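Local coordinates for activated BY transcription factor SSRB (Salmonella enterica, PDB 2WNW), which is of unknown function but belongs to glycosyl hydrolase family 30, combining a TIM-barrel domain with a beta-sandwich domain, at residues Tyr236-Asp241 with Val246-Leu251; Leu265-Tyr270 with Ser276-Leu281; Leu191-Glu196 with Glu211-Phe216. All coordinates share one frame; numbering follows the deposited sequence.

Contact 1. Residues Tyr236-Asp241 with Val246-Leu251; sequences YIWDHD and VDWAEL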
loop_
_atom_site.group_PDB
_atom_site.type_symbol
_atom_site.label_atom_id
_atom_site.label_comp_id
_atom_site.label_asym_id
_atom_site.label_seq_id
_atom_site.Cartn_x
_atom_site.Cartn_y
_atom_site.Cartn_z
ATOM N N TYR A 236 9.448 -22.137 9.141
ATOM C CA TYR A 236 8.396 -21.365 8.483
ATOM C C TYR A 236 7.242 -22.281 8.097
ATOM O O TYR A 236 7.446 -23.465 7.819
ATOM C CB TYR A 236 8.938 -20.697 7.212
ATOM C CG TYR A 236 9.935 -19.591 7.464
ATOM C CD1 TYR A 236 9.528 -18.255 7.503
ATOM C CD2 TYR A 236 11.277 -19.880 7.694
ATOM C CE1 TYR A 236 10.439 -17.233 7.771
ATOM C CE2 TYR A 236 12.197 -18.870 7.963
ATOM C CZ TYR A 236 11.771 -17.553 8.002
ATOM O OH TYR A 236 12.682 -16.559 8.284
ATOM N N ILE A 237 6.030 -21.729 8.093
ATOM C CA ILE A 237 4.848 -22.482 7.698
ATOM C C ILE A 237 4.194 -21.775 6.505
ATOM O O ILE A 237 4.666 -20.720 6.072
ATOM C CB ILE A 237 3.830 -22.621 8.860
ATOM C CG1 ILE A 237 3.436 -21.244 9.396
ATOM C CG2 ILE A 237 4.432 -23.483 9.974
ATOM C CD1 ILE A 237 2.332 -21.301 10.441
ATOM N N TRP A 238 3.113 -22.366 5.999
ATOM C CA TRP A 238 2.356 -21.893 4.835
ATOM C C TRP A 238 3.137 -22.231 3.569
ATOM O O TRP A 238 2.828 -23.212 2.902
ATOM C CB TRP A 238 2.065 -20.382 4.892
ATOM C CG TRP A 238 1.185 -19.892 3.744
ATOM C CD1 TRP A 238 1.432 -18.828 2.920
ATOM C CD2 TRP A 238 -0.071 -20.447 3.308
ATOM N NE1 TRP A 238 0.415 -18.689 2.003
ATOM C CE2 TRP A 238 -0.517 -19.664 2.219
ATOM C CE3 TRP A 238 -0.860 -21.527 3.732
ATOM C CZ2 TRP A 238 -1.719 -19.929 1.548
ATOM C CZ3 TRP A 238 -2.053 -21.790 3.067
ATOM C CH2 TRP A 238 -2.472 -20.990 1.984
ATOM N N ASP A 239 4.148 -21.427 3.245
ATOM C CA ASP A 239 4.983 -21.671 2.065
ATOM C C ASP A 239 4.087 -21.851 0.838
ATOM O O ASP A 239 4.250 -22.795 0.060
ATOM C CB ASP A 239 5.835 -22.931 2.290
ATOM C CG ASP A 239 7.140 -22.921 1.503
ATOM O OD1 ASP A 239 7.391 -21.960 0.749
ATOM O OD2 ASP A 239 7.924 -23.883 1.647
ATOM N N HIS A 240 3.136 -20.938 0.675
ATOM C CA HIS A 240 2.199 -20.991 -0.436
ATOM C C HIS A 240 1.867 -19.560 -0.867
ATOM O O HIS A 240 2.484 -18.603 -0.387
ATOM C CB HIS A 240 0.947 -21.764 -0.001
ATOM C CG HIS A 240 0.067 -22.200 -1.134
ATOM N ND1 HIS A 240 0.565 -22.706 -2.317
ATOM C CD2 HIS A 240 -1.282 -22.248 -1.247
ATOM C CE1 HIS A 240 -0.435 -23.049 -3.107
ATOM N NE2 HIS A 240 -1.568 -22.782 -2.481
ATOM N N ASP A 241 0.895 -19.400 -1.756
ATOM C CA ASP A 241 0.552 -18.072 -2.266
ATOM C C ASP A 241 0.001 -17.066 -1.255
ATOM O O ASP A 241 -0.549 -17.432 -0.225
ATOM C CB ASP A 241 -0.392 -18.232 -3.453
ATOM C CG ASP A 241 0.137 -19.230 -4.462
ATOM O OD1 ASP A 241 1.319 -19.105 -4.846
ATOM O OD2 ASP A 241 -0.617 -20.139 -4.866
ATOM N N VAL A 246 -3.315 -14.526 5.555
ATOM C CA VAL A 246 -3.947 -14.162 6.819
ATOM C C VAL A 246 -4.786 -15.282 7.432
ATOM O O VAL A 246 -4.696 -15.537 8.637
ATOM C CB VAL A 246 -4.811 -12.891 6.658
ATOM C CG1 VAL A 246 -5.520 -12.569 7.965
ATOM C CG2 VAL A 246 -3.924 -11.717 6.243
ATOM N N ASP A 247 -5.593 -15.954 6.614
ATOM C CA ASP A 247 -6.438 -17.040 7.112
ATOM C C ASP A 247 -5.618 -18.124 7.812
ATOM O O ASP A 247 -5.980 -18.595 8.894
ATOM C CB ASP A 247 -7.238 -17.683 5.970
ATOM C CG ASP A 247 -8.229 -16.724 5.323
ATOM O OD1 ASP A 247 -8.887 -15.955 6.053
ATOM O OD2 ASP A 247 -8.364 -16.756 4.077
ATOM N N TRP A 248 -4.516 -18.520 7.182
ATOM C CA TRP A 248 -3.644 -19.559 7.720
ATOM C C TRP A 248 -2.928 -19.107 8.985
ATOM O O TRP A 248 -2.888 -19.831 9.983
ATOM C CB TRP A 248 -2.616 -19.950 6.663
ATOM C CG TRP A 248 -1.921 -21.246 6.918
ATOM C CD1 TRP A 248 -0.684 -21.423 7.472
ATOM C CD2 TRP A 248 -2.380 -22.544 6.536
ATOM N NE1 TRP A 248 -0.338 -22.754 7.441
ATOM C CE2 TRP A 248 -1.363 -23.464 6.872
ATOM C CE3 TRP A 248 -3.553 -23.021 5.933
ATOM C CZ2 TRP A 248 -1.482 -24.836 6.625
ATOM C CZ3 TRP A 248 -3.670 -24.387 5.684
ATOM C CH2 TRP A 248 -2.640 -25.276 6.030
ATOM N N ALA A 249 -2.360 -17.906 8.938
ATOM C CA ALA A 249 -1.644 -17.362 10.084
ATOM C C ALA A 249 -2.561 -17.277 11.301
ATOM O O ALA A 249 -2.169 -17.633 12.414
ATOM C CB ALA A 249 -1.088 -15.972 9.740
ATOM N N GLU A 250 -3.787 -16.815 11.080
ATOM C CA GLU A 250 -4.765 -16.668 12.157
ATOM C C GLU A 250 -5.000 -17.996 12.875
ATOM O O GLU A 250 -4.991 -18.062 14.104
ATOM C CB GLU A 250 -6.087 -16.155 11.582
ATOM C CG GLU A 250 -7.075 -15.646 12.615
ATOM C CD GLU A 250 -8.322 -15.071 11.968
ATOM O OE1 GLU A 250 -8.219 -14.578 10.826
ATOM O OE2 GLU A 250 -9.397 -15.099 12.600
ATOM N N LEU A 251 -5.218 -19.049 12.097
ATOM C CA LEU A 251 -5.455 -20.375 12.649
ATOM C C LEU A 251 -4.210 -20.943 13.311
ATOM O O LEU A 251 -4.281 -21.531 14.387
ATOM C CB LEU A 251 -5.921 -21.325 11.541
ATOM C CG LEU A 251 -7.408 -21.332 11.173
ATOM C CD1 LEU A 251 -8.004 -19.953 11.331
ATOM C CD2 LEU A 251 -7.568 -21.835 9.753
#

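Contact 2. Residues Leu265-Tyr270 with Ser276-Leu281; sequences LAFHWY and SQIQYL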
loop_
_atom_site.group_PDB
_atom_site.type_symbol
_atom_site.label_atom_id
_atom_site.label_comp_id
_atom_site.label_asym_id
_atom_site.label_seq_id
_atom_site.Cartn_x
_atom_site.Cartn_y
_atom_site.Cartn_z
ATOM N N LEU A 265 6.067 -17.060 8.426
ATOM C CA LEU A 265 5.437 -17.708 7.287
ATOM C C LEU A 265 6.193 -17.394 6.016
ATOM O O LEU A 265 6.723 -16.295 5.852
ATOM C CB LEU A 265 3.987 -17.249 7.120
ATOM C CG LEU A 265 2.989 -17.513 8.253
ATOM C CD1 LEU A 265 3.088 -16.405 9.292
ATOM C CD2 LEU A 265 1.584 -17.559 7.674
ATOM N N ALA A 266 6.254 -18.376 5.125
ATOM C CA ALA A 266 6.911 -18.193 3.839
ATOM C C ALA A 266 5.772 -18.079 2.833
ATOM O O ALA A 266 4.695 -18.621 3.058
ATOM C CB ALA A 266 7.780 -19.394 3.520
ATOM N N PHE A 267 5.988 -17.364 1.734
ATOM C CA PHE A 267 4.932 -17.238 0.738
ATOM C C PHE A 267 5.469 -17.125 -0.678
ATOM O O PHE A 267 6.637 -16.796 -0.890
ATOM C CB PHE A 267 4.017 -16.046 1.052
ATOM C CG PHE A 267 4.742 -14.736 1.204
ATOM C CD1 PHE A 267 5.115 -14.274 2.461
ATOM C CD2 PHE A 267 5.055 -13.969 0.086
ATOM C CE1 PHE A 267 5.790 -13.060 2.607
ATOM C CE2 PHE A 267 5.732 -12.753 0.219
ATOM C CZ PHE A 267 6.097 -12.302 1.483
ATOM N N HIS A 268 4.597 -17.416 -1.640
ATOM C CA HIS A 268 4.930 -17.379 -3.060
ATOM C C HIS A 268 4.069 -16.309 -3.734
ATOM O O HIS A 268 3.227 -15.686 -3.083
ATOM C CB HIS A 268 4.660 -18.750 -3.690
ATOM C CG HIS A 268 5.342 -19.888 -2.989
ATOM N ND1 HIS A 268 5.078 -21.208 -3.286
ATOM C CD2 HIS A 268 6.271 -19.902 -2.003
ATOM C CE1 HIS A 268 5.814 -21.987 -2.511
ATOM N NE2 HIS A 268 6.548 -21.219 -1.723
ATOM N N TRP A 269 4.257 -16.110 -5.038
ATOM C CA TRP A 269 3.507 -15.074 -5.747
ATOM C C TRP A 269 2.575 -15.554 -6.851
ATOM O O TRP A 269 2.054 -14.744 -7.611
ATOM C CB TRP A 269 4.481 -14.054 -6.357
ATOM C CG TRP A 269 5.281 -14.544 -7.564
ATOM C CD1 TRP A 269 4.942 -15.549 -8.434
ATOM C CD2 TRP A 269 6.495 -13.974 -8.075
ATOM N NE1 TRP A 269 5.864 -15.632 -9.454
ATOM C CE2 TRP A 269 6.828 -14.677 -9.257
ATOM C CE3 TRP A 269 7.334 -12.931 -7.650
ATOM C CZ2 TRP A 269 7.963 -14.372 -10.022
ATOM C CZ3 TRP A 269 8.468 -12.627 -8.414
ATOM C CH2 TRP A 269 8.767 -13.346 -9.582
ATOM N N TYR A 270 2.342 -16.857 -6.931
ATOM C CA TYR A 270 1.543 -17.397 -8.023
ATOM C C TYR A 270 0.079 -16.984 -8.180
ATOM O O TYR A 270 -0.520 -17.277 -9.215
ATOM C CB TYR A 270 1.686 -18.922 -8.041
ATOM C CG TYR A 270 3.139 -19.357 -8.161
ATOM C CD1 TYR A 270 3.780 -20.020 -7.116
ATOM C CD2 TYR A 270 3.881 -19.069 -9.307
ATOM C CE1 TYR A 270 5.128 -20.387 -7.209
ATOM C CE2 TYR A 270 5.226 -19.429 -9.411
ATOM C CZ TYR A 270 5.842 -20.088 -8.356
ATOM O OH TYR A 270 7.168 -20.442 -8.451
ATOM N N SER A 276 -1.617 -6.385 0.783
ATOM C CA SER A 276 -2.290 -6.034 2.031
ATOM C C SER A 276 -2.240 -7.127 3.096
ATOM O O SER A 276 -2.238 -6.825 4.293
ATOM C CB SER A 276 -3.751 -5.654 1.761
ATOM O OG SER A 276 -3.838 -4.402 1.106
ATOM N N GLN A 277 -2.199 -8.390 2.677
ATOM C CA GLN A 277 -2.152 -9.478 3.649
ATOM C C GLN A 277 -0.790 -9.559 4.325
ATOM O O GLN A 277 -0.691 -9.949 5.488
ATOM C CB GLN A 277 -2.528 -10.810 2.991
ATOM C CG GLN A 277 -4.012 -10.861 2.625
ATOM C CD GLN A 277 -4.515 -12.258 2.350
ATOM O OE1 GLN A 277 -4.198 -13.199 3.079
ATOM N NE2 GLN A 277 -5.322 -12.401 1.301
ATOM N N ILE A 278 0.259 -9.181 3.603
ATOM C CA ILE A 278 1.596 -9.177 4.187
ATOM C C ILE A 278 1.622 -8.064 5.233
ATOM O O ILE A 278 2.056 -8.269 6.367
ATOM C CB ILE A 278 2.683 -8.859 3.144
ATOM C CG1 ILE A 278 2.663 -9.891 2.018
ATOM C CG2 ILE A 278 4.057 -8.862 3.817
ATOM C CD1 ILE A 278 3.638 -9.565 0.909
ATOM N N GLN A 279 1.138 -6.888 4.841
ATOM C CA GLN A 279 1.114 -5.731 5.732
ATOM C C GLN A 279 0.309 -5.956 7.009
ATOM O O GLN A 279 0.738 -5.557 8.094
ATOM C CB GLN A 279 0.573 -4.506 4.993
ATOM C CG GLN A 279 0.657 -3.234 5.812
ATOM C CD GLN A 279 0.767 -2.004 4.945
ATOM O OE1 GLN A 279 -0.171 -1.648 4.230
ATOM N NE2 GLN A 279 1.924 -1.350 4.993
ATOM N N TYR A 280 -0.850 -6.595 6.885
ATOM C CA TYR A 280 -1.684 -6.865 8.054
ATOM C C TYR A 280 -0.926 -7.754 9.042
ATOM O O TYR A 280 -0.922 -7.495 10.244
ATOM C CB TYR A 280 -2.986 -7.564 7.642
ATOM C CG TYR A 280 -3.974 -7.740 8.781
ATOM C CD1 TYR A 280 -4.643 -6.644 9.328
ATOM C CD2 TYR A 280 -4.237 -9.001 9.314
ATOM C CE1 TYR A 280 -5.551 -6.799 10.375
ATOM C CE2 TYR A 280 -5.142 -9.169 10.362
ATOM C CZ TYR A 280 -5.795 -8.066 10.886
ATOM O OH TYR A 280 -6.693 -8.226 11.920
ATOM N N LEU A 281 -0.293 -8.807 8.536
ATOM C CA LEU A 281 0.455 -9.708 9.408
ATOM C C LEU A 281 1.694 -9.029 9.982
ATOM O O LEU A 281 2.129 -9.345 11.092
ATOM C CB LEU A 281 0.866 -10.980 8.654
ATOM C CG LEU A 281 -0.254 -11.945 8.244
ATOM C CD1 LEU A 281 0.377 -13.247 7.758
ATOM C CD2 LEU A 281 -1.179 -12.229 9.424
#

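Contact 3. Residues Leu191-Glu196 with Glu211-Phe216; sequences LSVQNE and EEETAF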
loop_
_atom_site.group_PDB
_atom_site.type_symbol
_atom_site.label_atom_id
_atom_site.label_comp_id
_atom_site.label_asym_id
_atom_site.label_seq_id
_atom_site.Cartn_x
_atom_site.Cartn_y
_atom_site.Cartn_z
ATOM N N LEU A 191 13.943 -23.950 7.729
ATOM C CA LEU A 191 13.151 -25.025 7.152
ATOM C C LEU A 191 11.712 -24.562 6.994
ATOM O O LEU A 191 11.283 -23.610 7.643
ATOM C CB LEU A 191 13.113 -26.232 8.095
ATOM C CG LEU A 191 14.386 -26.957 8.520
ATOM C CD1 LEU A 191 14.064 -27.883 9.691
ATOM C CD2 LEU A 191 14.940 -27.734 7.344
ATOM N N SER A 192 10.979 -25.224 6.108
ATOM C CA SER A 192 9.554 -24.970 5.997
ATOM C C SER A 192 9.054 -26.401 6.185
ATOM O O SER A 192 9.780 -27.355 5.886
ATOM C CB SER A 192 9.153 -24.388 4.633
ATOM O OG SER A 192 9.200 -25.339 3.590
ATOM N N VAL A 193 7.855 -26.569 6.725
ATOM C CA VAL A 193 7.319 -27.906 6.955
ATOM C C VAL A 193 6.996 -28.629 5.658
ATOM O O VAL A 193 7.287 -29.814 5.508
ATOM C CB VAL A 193 6.031 -27.851 7.810
ATOM C CG1 VAL A 193 5.332 -29.208 7.793
ATOM C CG2 VAL A 193 6.382 -27.461 9.236
ATOM N N GLN A 194 6.400 -27.903 4.722
ATOM C CA GLN A 194 6.000 -28.479 3.447
ATOM C C GLN A 194 5.731 -27.394 2.416
ATOM O O GLN A 194 5.132 -26.361 2.724
ATOM C CB GLN A 194 4.731 -29.313 3.654
ATOM C CG GLN A 194 3.998 -29.715 2.385
ATOM C CD GLN A 194 4.755 -30.744 1.572
ATOM O OE1 GLN A 194 5.332 -31.678 2.121
ATOM N NE2 GLN A 194 4.731 -30.594 0.252
ATOM N N ASN A 195 6.179 -27.636 1.190
ATOM C CA ASN A 195 5.957 -26.701 0.100
ATOM C C ASN A 195 4.478 -26.803 -0.284
ATOM O O ASN A 195 3.974 -27.904 -0.531
ATOM C CB ASN A 195 6.825 -27.088 -1.104
ATOM C CG ASN A 195 6.553 -26.225 -2.328
ATOM O OD1 ASN A 195 6.838 -25.026 -2.335
ATOM N ND2 ASN A 195 5.991 -26.832 -3.365
ATOM N N GLU A 196 3.781 -25.668 -0.297
ATOM C CA GLU A 196 2.368 -25.626 -0.689
ATOM C C GLU A 196 1.536 -26.767 -0.093
ATOM O O GLU A 196 0.975 -27.588 -0.826
ATOM C CB GLU A 196 2.270 -25.670 -2.217
ATOM C CG GLU A 196 3.041 -24.564 -2.924
ATOM C CD GLU A 196 2.827 -24.567 -4.428
ATOM O OE1 GLU A 196 1.664 -24.664 -4.866
ATOM O OE2 GLU A 196 3.818 -24.460 -5.174
ATOM N N GLU A 211 -3.494 -27.572 11.303
ATOM C CA GLU A 211 -3.261 -28.261 12.574
ATOM C C GLU A 211 -2.118 -29.273 12.418
ATOM O O GLU A 211 -1.253 -29.389 13.286
ATOM C CB GLU A 211 -4.521 -29.011 13.024
ATOM C CG GLU A 211 -5.714 -28.147 13.433
ATOM C CD GLU A 211 -6.421 -27.489 12.256
ATOM O OE1 GLU A 211 -6.373 -28.038 11.131
ATOM O OE2 GLU A 211 -7.045 -26.429 12.468
ATOM N N GLU A 212 -2.131 -30.008 11.309
ATOM C CA GLU A 212 -1.110 -31.019 11.035
ATOM C C GLU A 212 0.261 -30.422 10.763
ATOM O O GLU A 212 1.275 -30.918 11.261
ATOM C CB GLU A 212 -1.541 -31.881 9.847
ATOM C CG GLU A 212 -2.684 -32.822 10.175
ATOM C CD GLU A 212 -3.391 -33.342 8.943
ATOM O OE1 GLU A 212 -4.276 -34.214 9.093
ATOM O OE2 GLU A 212 -3.071 -32.874 7.828
ATOM N N GLU A 213 0.293 -29.362 9.966
ATOM C CA GLU A 213 1.554 -28.715 9.635
ATOM C C GLU A 213 2.225 -28.158 10.887
ATOM O O GLU A 213 3.416 -28.386 11.116
ATOM C CB GLU A 213 1.323 -27.579 8.632
ATOM C CG GLU A 213 2.598 -26.845 8.232
ATOM C CD GLU A 213 2.314 -25.462 7.667
ATOM O OE1 GLU A 213 1.437 -24.771 8.232
ATOM O OE2 GLU A 213 2.967 -25.065 6.680
ATOM N N THR A 214 1.465 -27.430 11.700
ATOM C CA THR A 214 2.032 -26.848 12.906
ATOM C C THR A 214 2.416 -27.918 13.925
ATOM O O THR A 214 3.411 -27.773 14.627
ATOM C CB THR A 214 1.069 -25.818 13.557
ATOM O OG1 THR A 214 -0.201 -26.428 13.812
ATOM C CG2 THR A 214 0.875 -24.617 12.630
ATOM N N ALA A 215 1.640 -28.994 14.004
ATOM C CA ALA A 215 1.968 -30.064 14.945
ATOM C C ALA A 215 3.296 -30.700 14.534
ATOM O O ALA A 215 4.126 -31.032 15.381
ATOM C CB ALA A 215 0.862 -31.121 14.964
ATOM N N PHE A 216 3.504 -30.857 13.230
ATOM C CA PHE A 216 4.740 -31.458 12.749
ATOM C C PHE A 216 5.926 -30.575 13.109
ATOM O O PHE A 216 6.978 -31.066 13.510
ATOM C CB PHE A 216 4.699 -31.657 11.232
ATOM C CG PHE A 216 5.862 -32.447 10.700
ATOM C CD1 PHE A 216 5.916 -33.827 10.867
ATOM C CD2 PHE A 216 6.925 -31.807 10.075
ATOM C CE1 PHE A 216 7.018 -34.559 10.418
ATOM C CE2 PHE A 216 8.029 -32.530 9.626
ATOM C CZ PHE A 216 8.075 -33.907 9.798
HETATM O O HOH W 1 5.279 -25.269 5.343
#

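Contact 1. Residues Tyr236-Asp241 with Val246-Leu251
W238 and W248 carry most of this contact, indole against indole. CE3, on the six-membered ring of W238, comes down over one face of W248 and lies 3.3 Å from W248 CD2, while W238 CZ3 sits 3.5 Å from W248 CE3. The planes are turned 46° to each other, so the two indoles meet obliquely. I237 adds a lighter touch, its CD1 4.2 Å from W248 CD1.

Several things fix the W238 ring. H240 CB lies over the centre of its other face, so the indole is held between a methylene group and W248. Its NE1 donates to D241 O at 2.7 Å, with the acceptor in the ring plane but the donor well above the carbonyl plane, which limits rotation of the ring. W248 reaches the strand because CG is anti to the backbone N (chi1 -163°), and its NE1 is tied to the carboxylate of E213, which also takes the backbone N of W238. One carboxylate therefore holds the indole N-H of W248 and the backbone N-H of W238.

Strand 234-239 runs in the barrel between strands 190-192 and 264-268. Helix 245-252 lies against its outer side beside helix 210-227, where W248 and L251 touch V210, and D247 and E250 turn to R39 of the second subunit.

Contact 2. Residues Leu265-Tyr270 with Ser276-Leu281
F267 and I278 meet at the middle of this contact, where strand 264-268 faces helix 275-284, the first two elements of a beta-alpha-beta unit of the barrel that strand 289-294 completes. The delta methyl of I278 does the touching: CD1 stands 3.7 Å from F267 CZ and 3.9 Å from F267 CE2, at the far end of the ring, and CG1 behind it lies over one face. The two side chains cross at about a right angle. F267 leaves the strand with CG between the backbone N and the carbonyl carbon (chi1 55°), while its bond to CB points at the helix. I278 is set differently: its bond to CB does not aim at the strand, but the chain beyond swings over with CG1 anti to the carbonyl carbon and CD1 extended (chi2 175°), which carries the methyl to the phenyl ring.

L281, one helical turn on, faces L265 methyl to methyl, the two CD1 atoms 4.4 Å apart. The backbones stand well apart, 9.4 Å between the CA atoms of F267 and I278 and 9.7 Å between those of L265 and L281, so only side-chain ends meet.

The neighbours cover the contact: A249 touches both L265 and L281, L245 touches L281, F292 lies beside F267, and N320 of helix 305-322 touches both F267 and I278. Q277 hooks the helix to the backbone N of V246, and Y280 meets H40 of the second subunit.

The two segments thus join through a few apolar side-chain ends, consistent with burial away from water, without directional polar bonds between them.

Contact 3. Residues Leu191-Glu196 with Glu211-Phe216
Just past the fourth strand of the TIM barrel, V193 turns outward to meet E213 and F216 on helix 210-227, the helix that follows this strand in the chain. The valine works with its whole branch. Its CB lies 3.6 Å from E213 CG, the two side chains crossing obliquely there; its CG1 also comes within 3.8 Å of F216 CD2, meeting that ring obliquely; and its CG2 reaches the backbone at E213 O, 3.6 Å away. With CG1 anti to the backbone N (chi1 168°), one methyl can touch both helix residues, which are a turn apart. F216 also meets W170 and I174 of helix 167-183.

E213 is apolar at its stem and polar at its tip. Its chain is extended, with CG anti to the backbone N (chi1 180°), and this carries the carboxylate past the valine to a water. The water donates to E213 OE2 at 2.7 Å and accepts from Q194 N at 2.9 Å, adding a water-mediated polar link between helix and loop beside the apolar contact. W248 NE1 donates to OE1 and the backbone N of W238 to OE2, so three donors surround the carboxylate, which would probably favour its ionised form despite burial.

Q194 NE2 donates to N195 O at 2.9 Å and also to W144 O, so it is bonded to two backbone carbonyls, one in its own loop. N195 and E196 leave the chain away from the helix, and E196 OE2 is hydrogen-bonded to a glycerol, probably from the crystallisation liquor. Such a division is characteristic of TIM barrels, where a strand's outer side packs on a helix while the loop at its C-terminal end lines the mouth of the barrel.

All three contacts are buried and hold one parallel barrel, in which strands 190-192, 234-239 and 264-268 are consecutive neighbours. Contact 1 lies in the middle and touches both others: D239 joins S192 of contact 3 through OD2 and H268 of contact 2 through OD1. Contacts 2 and 3 meet more lightly, where H268 packs on N195 and E196. Their chemistry differs. Contact 2 is purely apolar, contact 1 is aromatic with polar ends tied down, and contact 3 combines a valine packed on a helix with a water and a carboxylate that serves contact 1 as well. The helices of contacts 1 and 2 also reach the second subunit, whereas neither segment of contact 3 touches it.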